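Local coordinates for Rab3 interacting molecule variant 2 (PDB 4TS6), which is a Rab3-interacting molecule of the fly whose C2A domain, the part described here, probably serves in transmitter release at the synaptic active zone, at residues Val27-Ala32 / Gln77-Ser82. Residues are numbered along the deposited sequence; the frame is centred on the assembly and turned at random.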
loop_
_atom_site.group_PDB
_atom_site.type_symbol
_atom_site.label_atom_id
_atom_site.label_comp_id
_atom_site.label_asym_id
_atom_site.label_seq_id
_atom_site.Cartn_x
_atom_site.Cartn_y
_atom_site.Cartn_z
ATOM N N VAL A 27 -5.814 0.637 7.574
ATOM C CA VAL A 27 -5.368 0.812 6.195
ATOM C C VAL A 27 -5.948 -0.299 5.338
ATOM O O VAL A 27 -5.701 -1.478 5.605
ATOM C CB VAL A 27 -3.821 0.749 6.107
ATOM C CG1 VAL A 27 -3.344 0.967 4.669
ATOM C CG2 VAL A 27 -3.205 1.791 7.014
ATOM N N THR A 28 -6.724 0.063 4.318
ATOM C CA THR A 28 -7.267 -0.947 3.401
ATOM C C THR A 28 -6.742 -0.720 1.988
ATOM O O THR A 28 -6.939 0.351 1.410
ATOM C CB THR A 28 -8.817 -0.992 3.407
ATOM O OG1 THR A 28 -9.288 -1.224 4.744
ATOM C CG2 THR A 28 -9.326 -2.114 2.495
ATOM N N LEU A 29 -6.055 -1.728 1.448
ATOM C CA LEU A 29 -5.655 -1.705 0.049
ATOM C C LEU A 29 -6.726 -2.416 -0.754
ATOM O O LEU A 29 -6.848 -3.641 -0.703
ATOM C CB LEU A 29 -4.325 -2.416 -0.149
ATOM C CG LEU A 29 -3.084 -1.594 0.164
ATOM C CD1 LEU A 29 -3.013 -1.192 1.621
ATOM C CD2 LEU A 29 -1.896 -2.418 -0.179
ATOM N N VAL A 30 -7.510 -1.653 -1.496
ATOM C CA VAL A 30 -8.639 -2.229 -2.209
ATOM C C VAL A 30 -8.145 -2.935 -3.454
ATOM O O VAL A 30 -8.305 -4.151 -3.599
ATOM C CB VAL A 30 -9.654 -1.155 -2.581
ATOM C CG1 VAL A 30 -10.857 -1.765 -3.277
ATOM C CG2 VAL A 30 -10.081 -0.408 -1.327
ATOM N N CYS A 31 -7.522 -2.166 -4.342
ATOM C CA CYS A 31 -7.072 -2.693 -5.624
ATOM C C CYS A 31 -6.097 -1.717 -6.240
ATOM O O CYS A 31 -5.850 -0.640 -5.688
ATOM C CB CYS A 31 -8.263 -2.863 -6.570
ATOM S SG CYS A 31 -8.932 -1.299 -7.190
ATOM N N ALA A 32 -5.550 -2.100 -7.389
ATOM C CA ALA A 32 -4.723 -1.213 -8.192
ATOM C C ALA A 32 -5.180 -1.410 -9.612
ATOM O O ALA A 32 -5.731 -2.455 -9.933
ATOM C CB ALA A 32 -3.247 -1.577 -8.057
ATOM N N GLN A 77 -7.713 -5.944 1.184
ATOM C CA GLN A 77 -6.965 -6.349 2.378
ATOM C C GLN A 77 -6.811 -5.209 3.383
ATOM O O GLN A 77 -6.335 -4.128 3.030
ATOM C CB GLN A 77 -5.576 -6.828 1.957
ATOM C CG GLN A 77 -4.883 -7.709 2.972
ATOM C CD GLN A 77 -4.485 -9.078 2.409
ATOM O OE1 GLN A 77 -4.279 -9.262 1.193
ATOM N NE2 GLN A 77 -4.368 -10.047 3.304
ATOM N N THR A 78 -7.201 -5.455 4.633
ATOM C CA THR A 78 -7.127 -4.431 5.682
ATOM C C THR A 78 -5.999 -4.733 6.663
ATOM O O THR A 78 -5.815 -5.880 7.074
ATOM C CB THR A 78 -8.466 -4.306 6.423
ATOM O OG1 THR A 78 -9.449 -3.782 5.521
ATOM C CG2 THR A 78 -8.353 -3.379 7.630
ATOM N N PHE A 79 -5.217 -3.711 7.001
ATOM C CA PHE A 79 -4.147 -3.858 7.983
ATOM C C PHE A 79 -4.397 -2.871 9.111
ATOM O O PHE A 79 -4.995 -1.818 8.900
ATOM C CB PHE A 79 -2.786 -3.572 7.345
ATOM C CG PHE A 79 -2.450 -4.487 6.189
ATOM C CD1 PHE A 79 -2.322 -5.856 6.382
ATOM C CD2 PHE A 79 -2.243 -3.969 4.920
ATOM C CE1 PHE A 79 -2.010 -6.703 5.312
ATOM C CE2 PHE A 79 -1.926 -4.802 3.851
ATOM C CZ PHE A 79 -1.809 -6.174 4.052
ATOM N N VAL A 80 -3.939 -3.209 10.310
ATOM C CA VAL A 80 -4.173 -2.348 11.467
ATOM C C VAL A 80 -2.845 -2.026 12.150
ATOM O O VAL A 80 -2.011 -2.914 12.334
ATOM C CB VAL A 80 -5.134 -3.020 12.473
ATOM C CG1 VAL A 80 -5.277 -2.175 13.719
ATOM C CG2 VAL A 80 -6.491 -3.230 11.837
ATOM N N TYR A 81 -2.638 -0.754 12.485
ATOM C CA TYR A 81 -1.480 -0.335 13.271
ATOM C C TYR A 81 -1.988 0.165 14.607
ATOM O O TYR A 81 -2.783 1.094 14.638
ATOM C CB TYR A 81 -0.737 0.794 12.563
ATOM C CG TYR A 81 0.027 0.335 11.345
ATOM C CD1 TYR A 81 1.251 -0.309 11.479
ATOM C CD2 TYR A 81 -0.469 0.545 10.067
ATOM C CE1 TYR A 81 1.968 -0.739 10.365
ATOM C CE2 TYR A 81 0.247 0.116 8.935
ATOM C CZ TYR A 81 1.461 -0.528 9.103
ATOM O OH TYR A 81 2.187 -0.954 8.008
ATOM N N SER A 82 -1.516 -0.428 15.698
ATOM C CA SER A 82 -2.063 -0.164 17.027
ATOM C C SER A 82 -1.191 0.747 17.884
ATOM O O SER A 82 -0.051 1.054 17.526
ATOM C CB SER A 82 -2.280 -1.495 17.754
ATOM O OG SER A 82 -3.084 -2.354 16.970
#
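Thr28 and Thr78 face each other as a non-hydrogen-bonded pair between strands 24-33 and 74-81, antiparallel neighbours in one sheet of the C2 beta-sandwich, where 74-81 is an edge strand of that sheet within the chain. Both threonines hold OG1 anti to the carbonyl carbon (chi1 -57° and -67°), which turns the two hydroxyls onto each other in a hydrogen bond of 2.7 Å between Thr28 OG1 and Thr78 OG1, on the sheet face turned away from the core. Thr78 OG1 also rests 3.5 Å from the methyl CG2 of Thr28.

Hydrogen-bonded pairs flank the threonines. Val27 and Phe79 exchange two backbone bonds, the shorter running 2.7 Å from Phe79 N to Val27 O. Phe79 N lies nearly on the line of the Val27 carbonyl, whereas Gln77 N approaches Leu29 O tilted 35° from the carbonyl plane.

On the inward face, side-chain contacts between the strands are few and mainly apolar. Leu29 CD1 comes to the edge of the Phe79 ring, 4.4 Å from CE2, and Leu29 itself packs on Ala48 and Val50 of the opposing sheet. Gln77 starts on this face, but its amide leads off to the backbone N of Lys65 through OE1. Tyr81 reaches across the sandwich, its OH bonded to Ser60 O and its ring in a cation-pi contact with Arg62. Val27 CG2, anti to its own carbonyl carbon, meets that ring at its edge, 4.3 Å from Tyr81 CD2.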